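Local coordinates for Phosphoglucomutase/phosphomannomutase family protein (Burkholderia thailandensis, PDB 3UW2) that probably catalyses intramolecular phosphoryl transfer on sugar phosphates, as a metal-dependent member of the phosphohexose mutase family, at residues Y181-I189 with R357-Y366; G204-F214 with G260-D268. One frame throughout, in Å; residues are numbered along the deposited sequence.

Contact 1: residues Y181-I189 with R357-Y366; sequences YVERIVGDI and RWYGFDDGLY
Tyr181 and Asp363 meet across a domain interface of the phosphohexose mutase fold, where helix 178-186 of domain II and the residues after it lie against the loop and N-cap that open helix 364-375 in domain III. With CG anti to the backbone N (chi1 180°), Tyr181 reaches out across its helix toward the N-cap of the other, and its OH donates to the syn lone pair of Asp363 OD2 at 2.6 Å, ring and carboxylate nearly coplanar. The other oxygen, Asp363 OD1, caps the helix by accepting from Tyr366 N at 2.9 Å, so one carboxylate serves both domains. Trp358 CE3 comes up against one face of the guanidinium of Arg184, whose chain is bent at chi2 (67°), the two planes almost perpendicular (86°). From the guanidinium edge, NH2 donates to Arg357 O at 2.8 Å, nearly straight but above the carbonyl plane, while NE donates to Tyr359 OH, tilted from the guanidinium plane. Ile185 CG1 wedges between Trp358 CH2 and the edge of Tyr366, whose ring face is covered by Trp358 CD2. A water gathers Arg184 NH1, Asp188 OD2, Arg357 O and Tyr366 OH; that hydroxyl also bonds Arg370. In a salt bridge, Arg357, which also pairs with Glu373 through NH2, grips Asp188 side-on: NE reaches OD2 at 2.8 Å from the syn side, and NH2 meets OD2 at 3.0 Å from above the carboxylate plane.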
ATOM      1  N   TYR A 181       9.735  15.404   8.494  1.00 29.01           N
ATOM      2  CA  TYR A 181       8.944  14.855   7.356  1.00 27.81           C
ATOM      3  C   TYR A 181       8.255  15.969   6.522  1.00 28.20           C
ATOM      4  O   TYR A 181       8.410  16.080   5.294  1.00 27.96           O
ATOM      5  CB  TYR A 181       7.929  13.925   7.931  1.00 27.08           C
ATOM      6  CG  TYR A 181       7.009  13.255   6.890  1.00 26.20           C
ATOM      7  CD1 TYR A 181       7.430  12.144   6.152  1.00 25.95           C
ATOM      8  CD2 TYR A 181       5.716  13.709   6.724  1.00 26.12           C
ATOM      9  CE1 TYR A 181       6.524  11.529   5.220  1.00 26.05           C
ATOM     10  CE2 TYR A 181       4.840  13.142   5.819  1.00 25.58           C
ATOM     11  CZ  TYR A 181       5.250  12.027   5.071  1.00 25.92           C
ATOM     12  OH  TYR A 181       4.334  11.422   4.176  1.00 26.95           O
ATOM     13  N   VAL A 182       7.468  16.792   7.192  1.00 28.53           N
ATOM     14  CA  VAL A 182       6.764  17.868   6.506  1.00 28.27           C
ATOM     15  C   VAL A 182       7.744  18.777   5.779  1.00 32.09           C
ATOM     16  O   VAL A 182       7.526  19.091   4.598  1.00 31.30           O
ATOM     17  CB  VAL A 182       5.868  18.688   7.466  1.00 30.00           C
ATOM     18  CG1 VAL A 182       5.198  19.865   6.721  1.00 28.13           C
ATOM     19  CG2 VAL A 182       4.801  17.742   8.095  1.00 28.63           C
ATOM     20  N   GLU A 183       8.825  19.173   6.455  1.00 28.92           N
ATOM     21  CA  GLU A 183       9.788  20.093   5.849  1.00 35.43           C
ATOM     22  C   GLU A 183      10.483  19.461   4.675  1.00 35.34           C
ATOM     23  O   GLU A 183      10.920  20.167   3.732  1.00 30.59           O
ATOM     24  CB  GLU A 183      10.839  20.549   6.866  1.00 37.73           C
ATOM     25  CG  GLU A 183      10.211  21.474   7.889  1.00 48.60           C
ATOM     26  CD  GLU A 183      11.028  21.564   9.171  1.00 60.86           C
ATOM     27  OE1 GLU A 183      12.265  21.787   9.086  1.00 72.18           O
ATOM     28  OE2 GLU A 183      10.434  21.424  10.268  1.00 65.25           O
ATOM     29  N   ARG A 184      10.587  18.129   4.725  1.00 32.36           N
ATOM     30  CA  ARG A 184      11.304  17.457   3.648  1.00 32.47           C
ATOM     31  C   ARG A 184      10.418  17.482   2.402  1.00 30.46           C
ATOM     32  O   ARG A 184      10.918  17.706   1.295  1.00 32.82           O
ATOM     33  CB  ARG A 184      11.785  16.049   4.065  1.00 31.14           C
ATOM     34  CG  ARG A 184      12.159  15.130   2.917  1.00 30.74           C
ATOM     35  CD  ARG A 184      13.412  15.582   2.138  1.00 33.17           C
ATOM     36  NE  ARG A 184      13.749  14.607   1.098  1.00 31.05           N
ATOM     37  CZ  ARG A 184      13.148  14.548  -0.099  1.00 30.55           C
ATOM     38  NH1 ARG A 184      12.175  15.412  -0.438  1.00 30.44           N
ATOM     39  NH2 ARG A 184      13.500  13.612  -0.965  1.00 29.35           N
ATOM     40  N   ILE A 185       9.116  17.268   2.551  1.00 28.65           N
ATOM     41  CA  ILE A 185       8.218  17.308   1.415  1.00 28.18           C
ATOM     42  C   ILE A 185       7.981  18.749   0.843  1.00 31.30           C
ATOM     43  O   ILE A 185       8.045  18.995  -0.398  1.00 32.55           O
ATOM     44  CB  ILE A 185       6.879  16.609   1.742  1.00 26.63           C
ATOM     45  CG1 ILE A 185       7.125  15.071   1.988  1.00 26.25           C
ATOM     46  CG2 ILE A 185       5.931  16.844   0.576  1.00 25.79           C
ATOM     47  CD1 ILE A 185       5.912  14.339   2.571  1.00 25.06           C
ATOM     48  N   VAL A 186       7.708  19.674   1.758  1.00 32.75           N
ATOM     49  CA  VAL A 186       7.455  21.097   1.450  1.00 34.54           C
ATOM     50  C   VAL A 186       8.633  21.778   0.743  1.00 36.25           C
ATOM     51  O   VAL A 186       8.420  22.530  -0.200  1.00 35.47           O
ATOM     52  CB  VAL A 186       6.985  21.839   2.740  1.00 36.41           C
ATOM     53  CG1 VAL A 186       7.077  23.363   2.629  1.00 41.54           C
ATOM     54  CG2 VAL A 186       5.546  21.417   3.052  1.00 32.40           C
ATOM     55  N   GLY A 187       9.863  21.499   1.189  1.00 36.30           N
ATOM     56  CA  GLY A 187      11.073  22.051   0.575  1.00 33.82           C
ATOM     57  C   GLY A 187      11.320  21.509  -0.840  1.00 36.77           C
ATOM     58  O   GLY A 187      12.089  22.100  -1.561  1.00 37.71           O
ATOM     59  N   ASP A 188      10.675  20.401  -1.257  1.00 33.22           N
ATOM     60  CA  ASP A 188      10.876  19.889  -2.646  1.00 35.28           C
ATOM     61  C   ASP A 188       9.641  20.067  -3.539  1.00 32.72           C
ATOM     62  O   ASP A 188       9.730  19.905  -4.736  1.00 34.66           O
ATOM     63  CB  ASP A 188      11.353  18.399  -2.709  1.00 34.06           C
ATOM     64  CG  ASP A 188      11.797  17.967  -4.149  1.00 37.60           C
ATOM     65  OD1 ASP A 188      12.691  18.622  -4.770  1.00 36.96           O
ATOM     66  OD2 ASP A 188      11.248  16.967  -4.685  1.00 36.13           O
ATOM     67  N   ILE A 189       8.491  20.356  -2.961  1.00 32.92           N
ATOM     68  CA  ILE A 189       7.282  20.514  -3.747  1.00 32.27           C
ATOM     69  C   ILE A 189       6.670  21.899  -3.526  1.00 35.04           C
ATOM     70  O   ILE A 189       6.337  22.297  -2.407  1.00 35.64           O
ATOM     71  CB  ILE A 189       6.241  19.401  -3.441  1.00 33.23           C
ATOM     72  CG1 ILE A 189       6.763  17.999  -3.838  1.00 29.77           C
ATOM     73  CG2 ILE A 189       4.944  19.762  -4.177  1.00 33.97           C
ATOM     74  CD1 ILE A 189       5.831  16.832  -3.407  1.00 27.59           C
ATOM     75  N   ARG A 357      13.156  11.426  -6.434  1.00 27.66           N
ATOM     76  CA  ARG A 357      13.008  12.589  -5.504  1.00 29.08           C
ATOM     77  C   ARG A 357      12.538  12.169  -4.118  1.00 30.63           C
ATOM     78  O   ARG A 357      12.120  13.006  -3.302  1.00 28.63           O
ATOM     79  CB  ARG A 357      12.003  13.625  -6.061  1.00 29.81           C
ATOM     80  CG  ARG A 357      12.496  14.279  -7.349  1.00 30.20           C
ATOM     81  CD  ARG A 357      11.387  15.051  -8.088  1.00 30.02           C
ATOM     82  NE  ARG A 357      10.751  16.094  -7.250  1.00 27.36           N
ATOM     83  CZ  ARG A 357       9.532  16.559  -7.486  1.00 28.57           C
ATOM     84  NH1 ARG A 357       8.778  16.101  -8.538  1.00 27.12           N
ATOM     85  NH2 ARG A 357       9.034  17.433  -6.653  1.00 29.75           N
ATOM     86  N   TRP A 358      12.613  10.875  -3.856  1.00 30.94           N
ATOM     87  CA  TRP A 358      12.062  10.349  -2.607  1.00 30.45           C
ATOM     88  C   TRP A 358      12.884   9.186  -2.051  1.00 28.78           C
ATOM     89  O   TRP A 358      14.072   9.145  -2.270  1.00 28.81           O
ATOM     90  CB  TRP A 358      10.564  10.049  -2.814  1.00 26.59           C
ATOM     91  CG  TRP A 358       9.732   9.771  -1.549  1.00 27.63           C
ATOM     92  CD1 TRP A 358       8.901   8.685  -1.294  1.00 28.24           C
ATOM     93  CD2 TRP A 358       9.529  10.682  -0.436  1.00 25.63           C
ATOM     94  NE1 TRP A 358       8.255   8.851  -0.083  1.00 27.88           N
ATOM     95  CE2 TRP A 358       8.614  10.032   0.474  1.00 26.86           C
ATOM     96  CE3 TRP A 358      10.070  11.945  -0.091  1.00 25.80           C
ATOM     97  CZ2 TRP A 358       8.222  10.632   1.685  1.00 26.52           C
ATOM     98  CZ3 TRP A 358       9.678  12.525   1.108  1.00 26.83           C
ATOM     99  CH2 TRP A 358       8.798  11.877   1.988  1.00 28.28           C
ATOM    100  N   TYR A 359      12.263   8.219  -1.354  1.00 28.50           N
ATOM    101  CA  TYR A 359      12.993   7.163  -0.630  1.00 27.74           C
ATOM    102  C   TYR A 359      12.529   5.765  -1.069  1.00 29.00           C
ATOM    103  O   TYR A 359      13.069   4.756  -0.631  1.00 32.05           O
ATOM    104  CB  TYR A 359      12.734   7.313   0.899  1.00 26.78           C
ATOM    105  CG  TYR A 359      13.276   8.627   1.358  1.00 26.45           C
ATOM    106  CD1 TYR A 359      14.616   8.763   1.631  1.00 32.23           C
ATOM    107  CD2 TYR A 359      12.446   9.770   1.447  1.00 26.61           C
ATOM    108  CE1 TYR A 359      15.138  10.004   2.027  1.00 29.98           C
ATOM    109  CE2 TYR A 359      12.952  11.002   1.848  1.00 26.04           C
ATOM    110  CZ  TYR A 359      14.281  11.104   2.108  1.00 29.35           C
ATOM    111  OH  TYR A 359      14.772  12.332   2.444  1.00 32.10           O
ATOM    112  N   GLY A 360      11.509   5.713  -1.897  1.00 26.86           N
ATOM    113  CA  GLY A 360      11.149   4.418  -2.504  1.00 23.69           C
ATOM    114  C   GLY A 360      10.147   3.612  -1.702  1.00 26.32           C
ATOM    115  O   GLY A 360       9.759   2.529  -2.152  1.00 32.24           O
ATOM    116  N   PHE A 361       9.682   4.105  -0.547  1.00 25.24           N
ATOM    117  CA  PHE A 361       8.564   3.437   0.172  1.00 26.15           C
ATOM    118  C   PHE A 361       7.228   4.024  -0.280  1.00 26.78           C
ATOM    119  O   PHE A 361       7.142   5.201  -0.705  1.00 26.35           O
ATOM    120  CB  PHE A 361       8.695   3.510   1.719  1.00 26.34           C
ATOM    121  CG  PHE A 361       8.920   4.912   2.253  1.00 24.06           C
ATOM    122  CD1 PHE A 361       7.851   5.787   2.383  1.00 22.31           C
ATOM    123  CD2 PHE A 361      10.169   5.319   2.644  1.00 26.76           C
ATOM    124  CE1 PHE A 361       8.005   7.075   2.899  1.00 24.54           C
ATOM    125  CE2 PHE A 361      10.370   6.614   3.169  1.00 25.49           C
ATOM    126  CZ  PHE A 361       9.298   7.485   3.293  1.00 25.55           C
ATOM    127  N   ASP A 362       6.195   3.192  -0.195  1.00 25.68           N
ATOM    128  CA  ASP A 362       4.842   3.601  -0.464  1.00 28.22           C
ATOM    129  C   ASP A 362       4.381   4.604   0.629  1.00 26.24           C
ATOM    130  O   ASP A 362       4.668   4.435   1.831  1.00 25.37           O
ATOM    131  CB  ASP A 362       3.893   2.361  -0.584  1.00 28.90           C
ATOM    132  CG  ASP A 362       4.053   1.347   0.561  1.00 32.61           C
ATOM    133  OD1 ASP A 362       5.192   1.242   1.108  1.00 30.85           O
ATOM    134  OD2 ASP A 362       3.030   0.612   0.896  1.00 33.16           O
ATOM    135  N   ASP A 363       3.693   5.645   0.197  1.00 27.18           N
ATOM    136  CA  ASP A 363       3.296   6.737   1.104  1.00 25.72           C
ATOM    137  C   ASP A 363       2.100   7.455   0.441  1.00 25.66           C
ATOM    138  O   ASP A 363       2.246   8.140  -0.562  1.00 25.25           O
ATOM    139  CB  ASP A 363       4.500   7.716   1.260  1.00 25.99           C
ATOM    140  CG  ASP A 363       4.212   8.853   2.228  1.00 28.37           C
ATOM    141  OD1 ASP A 363       3.008   9.213   2.395  1.00 28.45           O
ATOM    142  OD2 ASP A 363       5.199   9.401   2.800  1.00 27.46           O
ATOM    143  N   GLY A 364       0.930   7.288   1.019  1.00 25.95           N
ATOM    144  CA  GLY A 364      -0.269   7.972   0.577  1.00 26.98           C
ATOM    145  C   GLY A 364      -0.219   9.497   0.660  1.00 27.39           C
ATOM    146  O   GLY A 364      -0.826  10.188  -0.189  1.00 25.66           O
ATOM    147  N   LEU A 365       0.454  10.029   1.686  1.00 24.82           N
ATOM    148  CA  LEU A 365       0.501  11.471   1.905  1.00 26.06           C
ATOM    149  C   LEU A 365       1.486  12.117   0.890  1.00 27.10           C
ATOM    150  O   LEU A 365       1.208  13.195   0.365  1.00 26.32           O
ATOM    151  CB  LEU A 365       1.017  11.807   3.320  1.00 24.16           C
ATOM    152  CG  LEU A 365      -0.018  11.723   4.477  1.00 24.86           C
ATOM    153  CD1 LEU A 365      -0.474  10.303   4.782  1.00 22.39           C
ATOM    154  CD2 LEU A 365       0.651  12.318   5.738  1.00 25.06           C
ATOM    155  N   TYR A 366       2.651  11.488   0.698  1.00 26.36           N
ATOM    156  CA  TYR A 366       3.547  11.893  -0.347  1.00 25.48           C
ATOM    157  C   TYR A 366       2.932  11.748  -1.730  1.00 25.68           C
ATOM    158  O   TYR A 366       3.097  12.629  -2.556  1.00 23.77           O
ATOM    159  CB  TYR A 366       4.876  11.098  -0.270  1.00 24.46           C
ATOM    160  CG  TYR A 366       5.922  11.685  -1.179  1.00 25.96           C
ATOM    161  CD1 TYR A 366       6.472  12.965  -0.921  1.00 25.41           C
ATOM    162  CD2 TYR A 366       6.370  10.993  -2.321  1.00 24.41           C
ATOM    163  CE1 TYR A 366       7.424  13.558  -1.808  1.00 25.20           C
ATOM    164  CE2 TYR A 366       7.314  11.552  -3.184  1.00 24.14           C
ATOM    165  CZ  TYR A 366       7.876  12.813  -2.880  1.00 26.51           C
ATOM    166  OH  TYR A 366       8.807  13.333  -3.741  1.00 27.09           O
TER
HETATM  167  O   HOH W   1      10.553  14.986  -2.962  1.00 25.42           O
HETATM  168  O   HOH W   2      15.276  11.601  -1.962  1.00 48.54           O

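Contact 2: residues G204-F214 with G260-D268; sequences GVAGPLATRLF and GFAFDGDGD. With ZN (zinc ion), chain K.
Phe214 and Phe263 each turn CG anti to the carbonyl carbon (chi1 -56° and -70°), and these torsions send the two rings at one another from opposite directions across the helix-sheet interface of an alpha/beta/alpha domain, between helix 206-214 and strand 260-263. The rings meet edge to edge, Phe214 CE2 lying 3.6 Å from Phe263 CZ. Phe261, two residues back on the same side of the strand, presents its edge to the face of Phe214 in an offset edge-to-face pair with planes at 71°. Further along, the helix meets the strand through alanines: Ala206 CB touches Phe263 CB at 3.4 Å, and Ala210 CB rests on Phe263 CE2. Leu197 and Val199 of the neighbouring strand and Leu372 of helix 364-375 help enclose this aromatic cluster.

Beyond the strand the chain makes a type I turn from Asp264 to Gly267, and the contact becomes polar. Val205 N donates to Gly265 O at 3.1 Å, and a water links Ala206 N to Asp264 O, tying the beginning of the helix to the metal-binding turn. Val205 CG1 packs on Asp266 CA. Gly204 CA lies 3.8 Å from Gly265 O. On the far side of the turn, Asp264, Asp266 and Asp268 hold their carboxylates between backbone N and carbonyl carbon, converging on the zinc ion in the metal loop of the family, which probably takes magnesium in catalysis. Arg269 bonds Asp264 OD2 and Thr101 bonds Asp266 OD2, while Lys140 bridges Asp266 and Asp268, a charge that probably offsets the gathered carboxylates. The zinc, which takes a fourth ligand atom from outside the two segments, is bound by one oxygen from each aspartate: Asp264 OD2, Asp266 OD1 and, at 2.1 Å, Asp268 OD1.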
ATOM      1  N   GLY A 204      -8.758   7.814  10.997  1.00 25.61           N
ATOM      2  CA  GLY A 204      -7.537   7.030  11.074  1.00 22.90           C
ATOM      3  C   GLY A 204      -6.373   7.953  11.333  1.00 26.37           C
ATOM      4  O   GLY A 204      -6.557   9.166  11.404  1.00 28.96           O
ATOM      5  N   VAL A 205      -5.168   7.392  11.401  1.00 25.07           N
ATOM      6  CA  VAL A 205      -4.013   8.159  11.776  1.00 25.54           C
ATOM      7  C   VAL A 205      -3.571   9.148  10.687  1.00 26.16           C
ATOM      8  O   VAL A 205      -2.784  10.040  10.949  1.00 27.42           O
ATOM      9  CB  VAL A 205      -2.862   7.213  12.260  1.00 27.23           C
ATOM     10  CG1 VAL A 205      -2.208   6.535  11.084  1.00 26.15           C
ATOM     11  CG2 VAL A 205      -1.824   8.065  12.998  1.00 25.54           C
ATOM     12  N   ALA A 206      -4.096   9.043   9.449  1.00 24.24           N
ATOM     13  CA  ALA A 206      -3.666   9.941   8.352  1.00 24.84           C
ATOM     14  C   ALA A 206      -4.127  11.397   8.638  1.00 27.83           C
ATOM     15  O   ALA A 206      -3.497  12.357   8.175  1.00 29.39           O
ATOM     16  CB  ALA A 206      -4.255   9.480   6.983  1.00 26.24           C
ATOM     17  N   GLY A 207      -5.223  11.581   9.375  1.00 26.24           N
ATOM     18  CA  GLY A 207      -5.856  12.916   9.381  1.00 26.18           C
ATOM     19  C   GLY A 207      -5.032  14.118   9.854  1.00 28.93           C
ATOM     20  O   GLY A 207      -4.851  15.097   9.104  1.00 33.44           O
ATOM     21  N   PRO A 208      -4.494  14.060  11.089  1.00 27.77           N
ATOM     22  CA  PRO A 208      -3.698  15.191  11.552  1.00 28.59           C
ATOM     23  C   PRO A 208      -2.509  15.585  10.663  1.00 29.55           C
ATOM     24  O   PRO A 208      -2.368  16.761  10.278  1.00 30.88           O
ATOM     25  CB  PRO A 208      -3.245  14.752  12.965  1.00 32.23           C
ATOM     26  CG  PRO A 208      -4.290  13.736  13.392  1.00 32.28           C
ATOM     27  CD  PRO A 208      -4.574  12.983  12.094  1.00 28.07           C
ATOM     28  N   LEU A 209      -1.609  14.656  10.360  1.00 28.40           N
ATOM     29  CA  LEU A 209      -0.470  15.021   9.565  1.00 27.48           C
ATOM     30  C   LEU A 209      -0.823  15.279   8.085  1.00 27.75           C
ATOM     31  O   LEU A 209      -0.216  16.131   7.441  1.00 27.91           O
ATOM     32  CB  LEU A 209       0.570  13.906   9.623  1.00 30.51           C
ATOM     33  CG  LEU A 209       1.994  14.217   9.221  1.00 35.46           C
ATOM     34  CD1 LEU A 209       2.568  15.489   9.893  1.00 35.09           C
ATOM     35  CD2 LEU A 209       2.826  13.001   9.605  1.00 38.81           C
ATOM     36  N   ALA A 210      -1.752  14.543   7.497  1.00 24.89           N
ATOM     37  CA  ALA A 210      -2.103  14.893   6.090  1.00 26.61           C
ATOM     38  C   ALA A 210      -2.671  16.321   5.975  1.00 27.94           C
ATOM     39  O   ALA A 210      -2.274  17.071   5.065  1.00 27.99           O
ATOM     40  CB  ALA A 210      -3.080  13.904   5.505  1.00 26.46           C
ATOM     41  N   THR A 211      -3.504  16.735   6.942  1.00 28.22           N
ATOM     42  CA  THR A 211      -4.063  18.092   6.885  1.00 28.80           C
ATOM     43  C   THR A 211      -2.975  19.119   7.093  1.00 29.74           C
ATOM     44  O   THR A 211      -2.918  20.106   6.366  1.00 30.52           O
ATOM     45  CB  THR A 211      -5.277  18.287   7.822  1.00 30.95           C
ATOM     46  OG1 THR A 211      -4.928  17.873   9.155  1.00 36.10           O
ATOM     47  CG2 THR A 211      -6.436  17.405   7.309  1.00 28.07           C
ATOM     48  N   ARG A 212      -2.087  18.859   8.066  1.00 28.27           N
ATOM     49  CA  ARG A 212      -0.897  19.686   8.288  1.00 30.69           C
ATOM     50  C   ARG A 212      -0.080  19.837   6.995  1.00 30.01           C
ATOM     51  O   ARG A 212       0.286  20.968   6.633  1.00 31.85           O
ATOM     52  CB  ARG A 212       0.004  19.071   9.343  1.00 29.04           C
ATOM     53  CG  ARG A 212       1.262  19.886   9.621  1.00 30.93           C
ATOM     54  CD  ARG A 212       2.080  19.288  10.779  1.00 33.78           C
ATOM     55  NE  ARG A 212       3.308  20.090  10.799  1.00 33.52           N
ATOM     56  CZ  ARG A 212       4.379  19.889  11.553  1.00 36.61           C
ATOM     57  NH1 ARG A 212       4.410  18.919  12.427  1.00 34.47           N
ATOM     58  NH2 ARG A 212       5.398  20.742  11.439  1.00 42.01           N
ATOM     59  N   LEU A 213       0.203  18.717   6.332  1.00 29.14           N
ATOM     60  CA  LEU A 213       1.019  18.712   5.085  1.00 28.38           C
ATOM     61  C   LEU A 213       0.377  19.532   3.975  1.00 28.84           C
ATOM     62  O   LEU A 213       1.043  20.404   3.408  1.00 30.35           O
ATOM     63  CB  LEU A 213       1.298  17.272   4.590  1.00 24.38           C
ATOM     64  CG  LEU A 213       1.969  17.106   3.240  1.00 26.96           C
ATOM     65  CD1 LEU A 213       3.374  17.732   3.353  1.00 26.80           C
ATOM     66  CD2 LEU A 213       2.049  15.619   2.795  1.00 26.18           C
ATOM     67  N   PHE A 214      -0.900  19.254   3.652  1.00 28.16           N
ATOM     68  CA  PHE A 214      -1.524  19.933   2.535  1.00 30.37           C
ATOM     69  C   PHE A 214      -1.769  21.426   2.842  1.00 33.01           C
ATOM     70  O   PHE A 214      -1.690  22.277   1.942  1.00 30.24           O
ATOM     71  CB  PHE A 214      -2.777  19.188   2.047  1.00 28.58           C
ATOM     72  CG  PHE A 214      -2.514  17.740   1.668  1.00 28.51           C
ATOM     73  CD1 PHE A 214      -1.352  17.364   0.955  1.00 32.37           C
ATOM     74  CD2 PHE A 214      -3.437  16.756   2.002  1.00 28.69           C
ATOM     75  CE1 PHE A 214      -1.095  16.022   0.593  1.00 33.69           C
ATOM     76  CE2 PHE A 214      -3.204  15.411   1.698  1.00 30.49           C
ATOM     77  CZ  PHE A 214      -2.043  15.028   0.967  1.00 31.71           C
ATOM     78  N   GLY A 260     -10.997  15.432  -4.366  1.00 33.77           N
ATOM     79  CA  GLY A 260     -11.161  14.716  -3.091  1.00 31.88           C
ATOM     80  C   GLY A 260     -10.083  13.680  -2.838  1.00 32.24           C
ATOM     81  O   GLY A 260      -9.752  12.917  -3.756  1.00 32.30           O
ATOM     82  N   PHE A 261      -9.455  13.702  -1.643  1.00 29.94           N
ATOM     83  CA  PHE A 261      -8.453  12.648  -1.285  1.00 30.60           C
ATOM     84  C   PHE A 261      -9.007  11.857  -0.092  1.00 32.77           C
ATOM     85  O   PHE A 261      -9.465  12.440   0.873  1.00 32.10           O
ATOM     86  CB  PHE A 261      -7.140  13.250  -0.775  1.00 30.26           C
ATOM     87  CG  PHE A 261      -6.236  13.850  -1.834  1.00 31.15           C
ATOM     88  CD1 PHE A 261      -6.513  13.739  -3.198  1.00 30.32           C
ATOM     89  CD2 PHE A 261      -5.048  14.494  -1.428  1.00 32.01           C
ATOM     90  CE1 PHE A 261      -5.644  14.289  -4.150  1.00 31.50           C
ATOM     91  CE2 PHE A 261      -4.187  15.076  -2.362  1.00 31.93           C
ATOM     92  CZ  PHE A 261      -4.472  14.945  -3.733  1.00 31.44           C
ATOM     93  N   ALA A 262      -8.945  10.531  -0.146  1.00 32.52           N
ATOM     94  CA  ALA A 262      -9.359   9.685   0.994  1.00 31.41           C
ATOM     95  C   ALA A 262      -8.219   8.713   1.359  1.00 32.24           C
ATOM     96  O   ALA A 262      -7.625   8.131   0.452  1.00 31.95           O
ATOM     97  CB  ALA A 262     -10.613   8.920   0.642  1.00 30.51           C
ATOM     98  N   PHE A 263      -7.873   8.604   2.661  1.00 28.24           N
ATOM     99  CA  PHE A 263      -6.723   7.827   3.069  1.00 28.46           C
ATOM    100  C   PHE A 263      -7.222   6.580   3.710  1.00 27.98           C
ATOM    101  O   PHE A 263      -8.302   6.571   4.300  1.00 30.78           O
ATOM    102  CB  PHE A 263      -5.861   8.632   4.054  1.00 26.17           C
ATOM    103  CG  PHE A 263      -5.155   9.779   3.417  1.00 29.83           C
ATOM    104  CD1 PHE A 263      -4.024   9.553   2.631  1.00 29.98           C
ATOM    105  CD2 PHE A 263      -5.604  11.075   3.584  1.00 28.48           C
ATOM    106  CE1 PHE A 263      -3.355  10.627   2.056  1.00 33.09           C
ATOM    107  CE2 PHE A 263      -4.960  12.142   2.987  1.00 33.30           C
ATOM    108  CZ  PHE A 263      -3.818  11.918   2.230  1.00 36.20           C
ATOM    109  N   ASP A 264      -6.448   5.517   3.611  1.00 28.88           N
ATOM    110  CA  ASP A 264      -6.755   4.345   4.386  1.00 30.05           C
ATOM    111  C   ASP A 264      -6.240   4.562   5.828  1.00 26.13           C
ATOM    112  O   ASP A 264      -5.668   5.609   6.126  1.00 25.29           O
ATOM    113  CB  ASP A 264      -6.185   3.090   3.736  1.00 30.90           C
ATOM    114  CG  ASP A 264      -4.704   2.928   3.950  1.00 30.84           C
ATOM    115  OD1 ASP A 264      -3.944   3.876   4.250  1.00 29.07           O
ATOM    116  OD2 ASP A 264      -4.306   1.802   3.691  1.00 37.97           O
ATOM    117  N   GLY A 265      -6.491   3.604   6.722  1.00 26.61           N
ATOM    118  CA  GLY A 265      -6.316   3.922   8.167  1.00 29.05           C
ATOM    119  C   GLY A 265      -4.910   4.207   8.615  1.00 28.45           C
ATOM    120  O   GLY A 265      -4.737   4.859   9.639  1.00 32.59           O
ATOM    121  N   ASP A 266      -3.863   3.751   7.876  1.00 27.35           N
ATOM    122  CA  ASP A 266      -2.524   4.136   8.306  1.00 26.21           C
ATOM    123  C   ASP A 266      -1.782   5.060   7.315  1.00 26.14           C
ATOM    124  O   ASP A 266      -0.588   5.374   7.505  1.00 26.98           O
ATOM    125  CB  ASP A 266      -1.658   2.882   8.669  1.00 27.42           C
ATOM    126  CG  ASP A 266      -1.406   1.990   7.461  1.00 29.78           C
ATOM    127  OD1 ASP A 266      -2.222   2.110   6.539  1.00 34.72           O
ATOM    128  OD2 ASP A 266      -0.447   1.175   7.363  1.00 31.58           O
ATOM    129  N   GLY A 267      -2.449   5.478   6.257  1.00 26.15           N
ATOM    130  CA  GLY A 267      -1.882   6.519   5.368  1.00 26.91           C
ATOM    131  C   GLY A 267      -0.912   5.942   4.278  1.00 26.00           C
ATOM    132  O   GLY A 267      -0.210   6.688   3.642  1.00 25.35           O
ATOM    133  N   ASP A 268      -0.833   4.633   4.083  1.00 25.44           N
ATOM    134  CA  ASP A 268       0.069   4.169   2.981  1.00 28.11           C
ATOM    135  C   ASP A 268      -0.749   3.947   1.666  1.00 29.40           C
ATOM    136  O   ASP A 268      -0.233   3.421   0.684  1.00 30.40           O
ATOM    137  CB  ASP A 268       0.915   2.962   3.389  1.00 28.90           C
ATOM    138  CG  ASP A 268       0.086   1.722   3.581  1.00 35.46           C
ATOM    139  OD1 ASP A 268      -1.131   1.852   3.435  1.00 33.79           O
ATOM    140  OD2 ASP A 268       0.617   0.632   3.905  1.00 33.85           O
TER
HETATM  141 ZN    ZN K 474      -2.572   0.935   4.716  1.00 57.22          ZN
HETATM  142  O   HOH W   3      -6.378   7.687   8.294  1.00 27.14           O

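Overall arrangement
The two contacts, centred about 13 Å apart, illustrate how a metal loop can be held from within its domain and from the next. Contact 2 joins a helix and a strand inside domain II; contact 1 joins domain II to domain III, and along the chain contact 2 is nested in the loop that contact 1 closes. Helices 178-186 and 206-216 pack together through Ile185 and Leu213, while helix 364-375 begins in contact 1 and packs on contact 2 through Leu365 and Leu372. One direct tie is probably a hydrogen bond from Gly364 N to Gly267 O, at 2.9 Å, linking helix 364-375 to the zinc-binding loop, so the domain interface adjoins the metal site.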